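Local coordinates for protein catechol 2,3-dioxygenase (Pseudomonas sp. KL28, PDB 3HPY) that probably opens the ring of catechols next to the diol with molecular oxygen, as an iron-dependent extradiol dioxygenase of aromatic hydrocarbon breakdown that assembles as a homotetramer, at residues V14-Y26 and Y257-F269. Numbering follows the deposited sequence.
Sequences VRVLNLEEGIHFY and YAWDPSGNRFETF. With FE (Fe (III) ion), chain I; MCT (4-methylcatechol), chain J.
Tyr26 and Asp260 make the shortest polar link between the two domains: the phenol OH donates to Asp260 OD2 at 2.7 Å, meeting the carboxylate from above its plane. The other oxygen, OD1, serves its own loop, accepting from Ser262 N in an Asx turn and from Asn264 N on the opposite face. One buried aspartate thus braces the type I turn from Asp260 to Gly263, and the two backbone N-H groups on OD1 restrain the carboxylate's rotation and present OD2 to the tyrosine. A second direct bond runs from Leu17 N to Ser262 OG (2.9 Å, 142° at the hydrogen), and a water joins that hydroxyl to Asn18 O, so the serine grips the chain just where strand 9-16 gives way to helix 19-29. Asn18 caps this helix, its OD1 accepting from Glu21 N.

The packing centres on Phe25 and on Pro261 and Ser262 of the turn. With CG anti to the backbone N (chi1 175°), the Phe25 ring reaches from the helix to the turn, where Pro261 CD lies over one face in a CH-pi contact, 3.6 Å from the ring centroid. Its far end, CZ, comes within 3.4 Å of Phe266 CE2; the two ring planes are 64° apart. Leu17 CG rests on Ser262 CB at 3.7 Å.

In this enzyme the two glyoxalase-like halves meet here, with the loop between strands 254-259 and 265-270 set against the end of strand 9-16 and helix 19-29. Farther along the hairpin, Glu267 binds the iron with His154 and His216, and Tyr257 donates to the bound 4-methylcatechol. Tyr56 of strand 56-60, the parallel neighbour of strand 9-16, also bonds the Tyr26 hydroxyl, while Met234 of helix 224-236 packs on Phe266.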
ATOM      1  N   VAL C  14      10.909  30.030   6.433  1.00 34.65           N
ATOM      2  CA  VAL C  14      11.739  29.907   5.239  1.00 35.06           C
ATOM      3  C   VAL C  14      11.475  31.069   4.282  1.00 35.79           C
ATOM      4  O   VAL C  14      10.346  31.549   4.155  1.00 35.91           O
ATOM      5  CB  VAL C  14      11.451  28.560   4.511  1.00 33.52           C
ATOM      6  CG1 VAL C  14      12.258  28.466   3.220  1.00 34.41           C
ATOM      7  CG2 VAL C  14      11.800  27.396   5.422  1.00 33.24           C
ATOM      8  N   ARG C  15      12.530  31.511   3.613  1.00 36.53           N
ATOM      9  CA  ARG C  15      12.444  32.618   2.672  1.00 37.24           C
ATOM     10  C   ARG C  15      12.501  32.150   1.218  1.00 36.35           C
ATOM     11  O   ARG C  15      13.303  31.297   0.864  1.00 35.84           O
ATOM     12  CB  ARG C  15      13.577  33.604   2.956  1.00 36.89           C
ATOM     13  CG  ARG C  15      14.893  32.947   3.360  1.00 38.05           C
ATOM     14  CD  ARG C  15      15.983  33.999   3.523  1.00 36.84           C
ATOM     15  NE  ARG C  15      17.328  33.430   3.569  1.00 37.85           N
ATOM     16  CZ  ARG C  15      17.906  32.940   4.660  1.00 37.08           C
ATOM     17  NH1 ARG C  15      17.266  32.946   5.823  1.00 37.20           N
ATOM     18  NH2 ARG C  15      19.132  32.440   4.585  1.00 36.79           N
ATOM     19  N   VAL C  16      11.630  32.701   0.385  1.00 37.66           N
ATOM     20  CA  VAL C  16      11.597  32.342  -1.027  1.00 40.15           C
ATOM     21  C   VAL C  16      11.883  33.578  -1.883  1.00 41.58           C
ATOM     22  O   VAL C  16      11.600  34.705  -1.476  1.00 40.67           O
ATOM     23  CB  VAL C  16      10.223  31.760  -1.432  1.00 39.82           C
ATOM     24  CG1 VAL C  16      10.033  30.380  -0.815  1.00 41.21           C
ATOM     25  CG2 VAL C  16       9.120  32.690  -0.985  1.00 38.63           C
ATOM     26  N   LEU C  17      12.452  33.357  -3.062  1.00 43.14           N
ATOM     27  CA  LEU C  17      12.783  34.442  -3.983  1.00 44.69           C
ATOM     28  C   LEU C  17      11.522  35.110  -4.541  1.00 46.32           C
ATOM     29  O   LEU C  17      11.484  36.330  -4.714  1.00 46.64           O
ATOM     30  CB  LEU C  17      13.624  33.902  -5.138  1.00 44.29           C
ATOM     31  CG  LEU C  17      14.808  32.997  -4.771  1.00 45.20           C
ATOM     32  CD1 LEU C  17      15.412  32.393  -6.032  1.00 44.57           C
ATOM     33  CD2 LEU C  17      15.847  33.796  -4.005  1.00 45.70           C
ATOM     34  N   ASN C  18      10.501  34.308  -4.840  1.00 46.97           N
ATOM     35  CA  ASN C  18       9.244  34.830  -5.369  1.00 48.59           C
ATOM     36  C   ASN C  18       8.092  34.367  -4.491  1.00 49.22           C
ATOM     37  O   ASN C  18       7.683  33.205  -4.530  1.00 49.72           O
ATOM     38  CB  ASN C  18       9.015  34.350  -6.806  1.00 48.45           C
ATOM     39  CG  ASN C  18       7.833  35.043  -7.473  1.00 49.32           C
ATOM     40  OD1 ASN C  18       6.714  35.050  -6.953  1.00 47.65           O
ATOM     41  ND2 ASN C  18       8.079  35.625  -8.638  1.00 50.99           N
ATOM     42  N   LEU C  19       7.567  35.293  -3.702  1.00 50.37           N
ATOM     43  CA  LEU C  19       6.472  34.994  -2.792  1.00 50.53           C
ATOM     44  C   LEU C  19       5.268  34.395  -3.512  1.00 50.67           C
ATOM     45  O   LEU C  19       4.743  33.362  -3.094  1.00 51.08           O
ATOM     46  CB  LEU C  19       6.051  36.266  -2.058  1.00 50.09           C
ATOM     47  CG  LEU C  19       5.894  36.164  -0.541  1.00 49.80           C
ATOM     48  CD1 LEU C  19       5.437  37.507   0.008  1.00 51.20           C
ATOM     49  CD2 LEU C  19       4.898  35.084  -0.193  1.00 49.31           C
ATOM     50  N   GLU C  20       4.833  35.041  -4.590  1.00 50.08           N
ATOM     51  CA  GLU C  20       3.680  34.561  -5.346  1.00 50.02           C
ATOM     52  C   GLU C  20       3.782  33.112  -5.766  1.00 48.18           C
ATOM     53  O   GLU C  20       2.855  32.336  -5.546  1.00 47.57           O
ATOM     54  CB  GLU C  20       3.444  35.417  -6.591  1.00 52.00           C
ATOM     55  CG  GLU C  20       2.521  36.585  -6.340  1.00 54.77           C
ATOM     56  CD  GLU C  20       3.050  37.515  -5.273  1.00 56.53           C
ATOM     57  OE1 GLU C  20       2.224  38.084  -4.525  1.00 58.02           O
ATOM     58  OE2 GLU C  20       4.289  37.684  -5.187  1.00 57.32           O
ATOM     59  N   GLU C  21       4.893  32.731  -6.380  1.00 46.62           N
ATOM     60  CA  GLU C  21       4.979  31.352  -6.793  1.00 45.80           C
ATOM     61  C   GLU C  21       5.247  30.437  -5.597  1.00 44.46           C
ATOM     62  O   GLU C  21       5.005  29.233  -5.665  1.00 43.99           O
ATOM     63  CB  GLU C  21       5.981  31.182  -7.960  1.00 47.19           C
ATOM     64  CG  GLU C  21       7.450  31.433  -7.709  1.00 50.12           C
ATOM     65  CD  GLU C  21       8.263  31.435  -9.014  1.00 51.65           C
ATOM     66  OE1 GLU C  21       8.022  30.574  -9.887  1.00 52.84           O
ATOM     67  OE2 GLU C  21       9.155  32.297  -9.163  1.00 51.92           O
ATOM     68  N   GLY C  22       5.701  31.020  -4.488  1.00 42.35           N
ATOM     69  CA  GLY C  22       5.925  30.242  -3.284  1.00 39.49           C
ATOM     70  C   GLY C  22       4.562  29.939  -2.675  1.00 38.16           C
ATOM     71  O   GLY C  22       4.330  28.849  -2.152  1.00 37.89           O
ATOM     72  N   ILE C  23       3.651  30.908  -2.749  1.00 36.57           N
ATOM     73  CA  ILE C  23       2.296  30.745  -2.221  1.00 35.78           C
ATOM     74  C   ILE C  23       1.584  29.626  -2.981  1.00 36.15           C
ATOM     75  O   ILE C  23       1.048  28.691  -2.382  1.00 33.98           O
ATOM     76  CB  ILE C  23       1.467  32.051  -2.369  1.00 35.74           C
ATOM     77  CG1 ILE C  23       2.052  33.149  -1.473  1.00 36.70           C
ATOM     78  CG2 ILE C  23       0.007  31.802  -1.999  1.00 34.08           C
ATOM     79  CD1 ILE C  23       1.261  34.455  -1.502  1.00 35.98           C
ATOM     80  N   HIS C  24       1.588  29.742  -4.305  1.00 36.53           N
ATOM     81  CA  HIS C  24       0.968  28.763  -5.193  1.00 36.09           C
ATOM     82  C   HIS C  24       1.533  27.371  -4.965  1.00 35.64           C
ATOM     83  O   HIS C  24       0.787  26.400  -4.817  1.00 35.36           O
ATOM     84  CB  HIS C  24       1.209  29.160  -6.652  1.00 37.88           C
ATOM     85  CG  HIS C  24       0.881  28.078  -7.632  1.00 38.76           C
ATOM     86  ND1 HIS C  24      -0.412  27.773  -8.002  1.00 39.31           N
ATOM     87  CD2 HIS C  24       1.679  27.202  -8.292  1.00 39.67           C
ATOM     88  CE1 HIS C  24      -0.397  26.757  -8.847  1.00 39.78           C
ATOM     89  NE2 HIS C  24       0.859  26.391  -9.039  1.00 39.27           N
ATOM     90  N   PHE C  25       2.859  27.278  -4.943  1.00 34.90           N
ATOM     91  CA  PHE C  25       3.506  25.992  -4.757  1.00 34.45           C
ATOM     92  C   PHE C  25       3.134  25.295  -3.448  1.00 34.43           C
ATOM     93  O   PHE C  25       2.600  24.186  -3.458  1.00 33.44           O
ATOM     94  CB  PHE C  25       5.028  26.142  -4.853  1.00 33.92           C
ATOM     95  CG  PHE C  25       5.776  24.873  -4.562  1.00 33.79           C
ATOM     96  CD1 PHE C  25       6.235  24.602  -3.280  1.00 31.62           C
ATOM     97  CD2 PHE C  25       5.989  23.930  -5.564  1.00 33.70           C
ATOM     98  CE1 PHE C  25       6.893  23.414  -2.993  1.00 32.57           C
ATOM     99  CE2 PHE C  25       6.647  22.732  -5.287  1.00 32.26           C
ATOM    100  CZ  PHE C  25       7.098  22.475  -4.002  1.00 32.56           C
ATOM    101  N   TYR C  26       3.406  25.947  -2.324  1.00 33.57           N
ATOM    102  CA  TYR C  26       3.113  25.358  -1.027  1.00 32.20           C
ATOM    103  C   TYR C  26       1.635  25.150  -0.739  1.00 33.11           C
ATOM    104  O   TYR C  26       1.281  24.384   0.149  1.00 32.08           O
ATOM    105  CB  TYR C  26       3.742  26.199   0.090  1.00 32.26           C
ATOM    106  CG  TYR C  26       5.231  25.982   0.229  1.00 30.74           C
ATOM    107  CD1 TYR C  26       5.737  24.754   0.669  1.00 31.88           C
ATOM    108  CD2 TYR C  26       6.138  26.984  -0.108  1.00 30.85           C
ATOM    109  CE1 TYR C  26       7.110  24.530   0.767  1.00 29.25           C
ATOM    110  CE2 TYR C  26       7.520  26.771  -0.011  1.00 28.90           C
ATOM    111  CZ  TYR C  26       7.994  25.541   0.428  1.00 29.76           C
ATOM    112  OH  TYR C  26       9.350  25.320   0.546  1.00 27.71           O
ATOM    113  N   TYR C 257      13.117  13.555  -2.084  1.00 27.03           N
ATOM    114  CA  TYR C 257      13.651  14.902  -1.927  1.00 27.87           C
ATOM    115  C   TYR C 257      13.344  15.696  -3.190  1.00 28.74           C
ATOM    116  O   TYR C 257      13.639  15.252  -4.303  1.00 27.67           O
ATOM    117  CB  TYR C 257      15.166  14.895  -1.716  1.00 29.47           C
ATOM    118  CG  TYR C 257      15.646  14.533  -0.325  1.00 29.27           C
ATOM    119  CD1 TYR C 257      14.793  14.586   0.777  1.00 31.36           C
ATOM    120  CD2 TYR C 257      16.970  14.148  -0.116  1.00 29.87           C
ATOM    121  CE1 TYR C 257      15.247  14.261   2.056  1.00 29.92           C
ATOM    122  CE2 TYR C 257      17.440  13.823   1.149  1.00 30.13           C
ATOM    123  CZ  TYR C 257      16.576  13.879   2.230  1.00 31.44           C
ATOM    124  OH  TYR C 257      17.047  13.530   3.474  1.00 30.72           O
ATOM    125  N   ALA C 258      12.757  16.876  -3.009  1.00 29.40           N
ATOM    126  CA  ALA C 258      12.419  17.739  -4.124  1.00 29.52           C
ATOM    127  C   ALA C 258      12.813  19.158  -3.781  1.00 30.17           C
ATOM    128  O   ALA C 258      13.197  19.444  -2.646  1.00 30.48           O
ATOM    129  CB  ALA C 258      10.929  17.665  -4.408  1.00 29.59           C
ATOM    130  N   TRP C 259      12.717  20.054  -4.758  1.00 28.89           N
ATOM    131  CA  TRP C 259      13.072  21.443  -4.514  1.00 28.42           C
ATOM    132  C   TRP C 259      11.896  22.355  -4.707  1.00 28.34           C
ATOM    133  O   TRP C 259      11.048  22.119  -5.567  1.00 25.88           O
ATOM    134  CB  TRP C 259      14.195  21.887  -5.454  1.00 28.17           C
ATOM    135  CG  TRP C 259      15.526  21.495  -4.970  1.00 27.02           C
ATOM    136  CD1 TRP C 259      16.182  21.996  -3.882  1.00 26.11           C
ATOM    137  CD2 TRP C 259      16.361  20.472  -5.514  1.00 25.89           C
ATOM    138  NE1 TRP C 259      17.380  21.343  -3.713  1.00 26.91           N
ATOM    139  CE2 TRP C 259      17.512  20.401  -4.701  1.00 26.29           C
ATOM    140  CE3 TRP C 259      16.249  19.607  -6.611  1.00 27.24           C
ATOM    141  CZ2 TRP C 259      18.546  19.496  -4.948  1.00 27.11           C
ATOM    142  CZ3 TRP C 259      17.277  18.709  -6.860  1.00 27.53           C
ATOM    143  CH2 TRP C 259      18.412  18.660  -6.031  1.00 27.42           C
ATOM    144  N   ASP C 260      11.813  23.404  -3.906  1.00 29.90           N
ATOM    145  CA  ASP C 260      10.715  24.300  -4.136  1.00 31.29           C
ATOM    146  C   ASP C 260      11.212  25.343  -5.153  1.00 31.39           C
ATOM    147  O   ASP C 260      12.410  25.439  -5.429  1.00 31.44           O
ATOM    148  CB  ASP C 260      10.176  24.854  -2.802  1.00 33.89           C
ATOM    149  CG  ASP C 260      10.911  26.073  -2.299  1.00 37.42           C
ATOM    150  OD1 ASP C 260      12.067  26.320  -2.710  1.00 37.76           O
ATOM    151  OD2 ASP C 260      10.308  26.782  -1.458  1.00 38.36           O
ATOM    152  N   PRO C 261      10.288  26.089  -5.769  1.00 32.79           N
ATOM    153  CA  PRO C 261      10.560  27.123  -6.781  1.00 33.51           C
ATOM    154  C   PRO C 261      11.755  28.052  -6.543  1.00 33.82           C
ATOM    155  O   PRO C 261      12.307  28.608  -7.493  1.00 33.55           O
ATOM    156  CB  PRO C 261       9.241  27.887  -6.856  1.00 32.79           C
ATOM    157  CG  PRO C 261       8.227  26.837  -6.521  1.00 34.62           C
ATOM    158  CD  PRO C 261       8.868  26.094  -5.382  1.00 32.94           C
ATOM    159  N   SER C 262      12.148  28.227  -5.284  1.00 33.07           N
ATOM    160  CA  SER C 262      13.281  29.088  -4.951  1.00 33.07           C
ATOM    161  C   SER C 262      14.533  28.265  -4.664  1.00 32.71           C
ATOM    162  O   SER C 262      15.595  28.819  -4.411  1.00 35.19           O
ATOM    163  CB  SER C 262      12.969  29.945  -3.718  1.00 32.42           C
ATOM    164  OG  SER C 262      11.784  30.695  -3.887  1.00 34.00           O
ATOM    165  N   GLY C 263      14.414  26.944  -4.691  1.00 31.46           N
ATOM    166  CA  GLY C 263      15.573  26.115  -4.416  1.00 29.98           C
ATOM    167  C   GLY C 263      15.636  25.561  -2.998  1.00 29.46           C
ATOM    168  O   GLY C 263      16.616  24.926  -2.612  1.00 29.38           O
ATOM    169  N   ASN C 264      14.598  25.804  -2.210  1.00 28.42           N
ATOM    170  CA  ASN C 264      14.551  25.273  -0.857  1.00 28.09           C
ATOM    171  C   ASN C 264      14.138  23.805  -0.962  1.00 26.57           C
ATOM    172  O   ASN C 264      13.033  23.496  -1.420  1.00 25.50           O
ATOM    173  CB  ASN C 264      13.513  26.017  -0.021  1.00 28.47           C
ATOM    174  CG  ASN C 264      13.863  27.474   0.187  1.00 30.48           C
ATOM    175  OD1 ASN C 264      13.021  28.358  -0.004  1.00 32.90           O
ATOM    176  ND2 ASN C 264      15.099  27.735   0.595  1.00 31.32           N
ATOM    177  N   ARG C 265      15.018  22.904  -0.541  1.00 26.52           N
ATOM    178  CA  ARG C 265      14.716  21.482  -0.576  1.00 25.07           C
ATOM    179  C   ARG C 265      13.731  21.127   0.539  1.00 25.89           C
ATOM    180  O   ARG C 265      13.841  21.619   1.667  1.00 26.22           O
ATOM    181  CB  ARG C 265      15.989  20.655  -0.380  1.00 26.18           C
ATOM    182  CG  ARG C 265      15.740  19.149  -0.385  1.00 26.81           C
ATOM    183  CD  ARG C 265      16.958  18.330   0.047  1.00 29.74           C
ATOM    184  NE  ARG C 265      18.048  18.327  -0.928  1.00 32.89           N
ATOM    185  CZ  ARG C 265      19.225  18.910  -0.726  1.00 33.10           C
ATOM    186  NH1 ARG C 265      19.461  19.545   0.412  1.00 32.25           N
ATOM    187  NH2 ARG C 265      20.174  18.843  -1.651  1.00 32.30           N
ATOM    188  N   PHE C 266      12.759  20.283   0.218  1.00 24.84           N
ATOM    189  CA  PHE C 266      11.807  19.828   1.216  1.00 24.47           C
ATOM    190  C   PHE C 266      11.734  18.310   1.076  1.00 26.67           C
ATOM    191  O   PHE C 266      12.280  17.738   0.123  1.00 25.47           O
ATOM    192  CB  PHE C 266      10.431  20.469   1.003  1.00 25.73           C
ATOM    193  CG  PHE C 266       9.726  20.021  -0.246  1.00 29.54           C
ATOM    194  CD1 PHE C 266       8.837  18.948  -0.214  1.00 29.74           C
ATOM    195  CD2 PHE C 266       9.937  20.676  -1.453  1.00 29.23           C
ATOM    196  CE1 PHE C 266       8.170  18.540  -1.360  1.00 30.30           C
ATOM    197  CE2 PHE C 266       9.272  20.273  -2.601  1.00 30.31           C
ATOM    198  CZ  PHE C 266       8.387  19.204  -2.556  1.00 29.72           C
ATOM    199  N   GLU C 267      11.083  17.657   2.031  1.00 25.38           N
ATOM    200  CA  GLU C 267      10.954  16.204   1.987  1.00 24.90           C
ATOM    201  C   GLU C 267       9.551  15.759   2.381  1.00 25.99           C
ATOM    202  O   GLU C 267       8.901  16.391   3.229  1.00 24.69           O
ATOM    203  CB  GLU C 267      11.978  15.571   2.933  1.00 24.45           C
ATOM    204  CG  GLU C 267      11.822  14.078   3.172  1.00 24.59           C
ATOM    205  CD  GLU C 267      12.672  13.596   4.343  1.00 27.38           C
ATOM    206  OE1 GLU C 267      12.612  14.236   5.411  1.00 27.26           O
ATOM    207  OE2 GLU C 267      13.389  12.584   4.207  1.00 26.38           O
ATOM    208  N   THR C 268       9.084  14.692   1.734  1.00 26.08           N
ATOM    209  CA  THR C 268       7.790  14.085   2.046  1.00 28.56           C
ATOM    210  C   THR C 268       8.148  12.646   2.384  1.00 31.33           C
ATOM    211  O   THR C 268       8.586  11.895   1.507  1.00 32.00           O
ATOM    212  CB  THR C 268       6.821  14.025   0.840  1.00 28.94           C
ATOM    213  OG1 THR C 268       7.480  13.403  -0.269  1.00 30.50           O
ATOM    214  CG2 THR C 268       6.336  15.398   0.455  1.00 30.58           C
ATOM    215  N   PHE C 269       8.002  12.254   3.642  1.00 32.09           N
ATOM    216  CA  PHE C 269       8.320  10.874   3.992  1.00 33.98           C
ATOM    217  C   PHE C 269       7.321  10.274   4.974  1.00 32.78           C
ATOM    218  O   PHE C 269       6.411  10.957   5.448  1.00 32.64           O
ATOM    219  CB  PHE C 269       9.731  10.777   4.583  1.00 35.75           C
ATOM    220  CG  PHE C 269       9.773  10.893   6.074  1.00 37.92           C
ATOM    221  CD1 PHE C 269       9.453  12.087   6.697  1.00 36.86           C
ATOM    222  CD2 PHE C 269      10.088   9.785   6.861  1.00 39.15           C
ATOM    223  CE1 PHE C 269       9.441  12.181   8.085  1.00 38.93           C
ATOM    224  CE2 PHE C 269      10.077   9.871   8.251  1.00 39.54           C
ATOM    225  CZ  PHE C 269       9.753  11.071   8.863  1.00 38.49           C
TER
HETATM  226 FE    FE I 310      14.429  14.322   6.559  1.00 31.11          FE
HETATM  227  C1  MCT J 311      18.193  10.963   6.483  1.00 49.03           C
HETATM  228  C2  MCT J 311      17.820  12.256   6.081  1.00 49.97           C
HETATM  229  C3  MCT J 311      16.517  12.720   6.375  1.00 50.26           C
HETATM  230  O3  MCT J 311      16.157  13.948   5.991  1.00 51.71           O
HETATM  231  C4  MCT J 311      15.590  11.900   7.075  1.00 50.26           C
HETATM  232  O4  MCT J 311      14.339  12.369   7.347  1.00 50.24           O
HETATM  233  C5  MCT J 311      15.971  10.592   7.483  1.00 49.97           C
HETATM  234  C6  MCT J 311      17.278  10.135   7.182  1.00 50.08           C
HETATM  235  C   MCT J 311      19.566  10.459   6.171  1.00 50.11           C
HETATM  236  O   HOH W   1       9.194  31.068  -4.750  1.00 39.26           O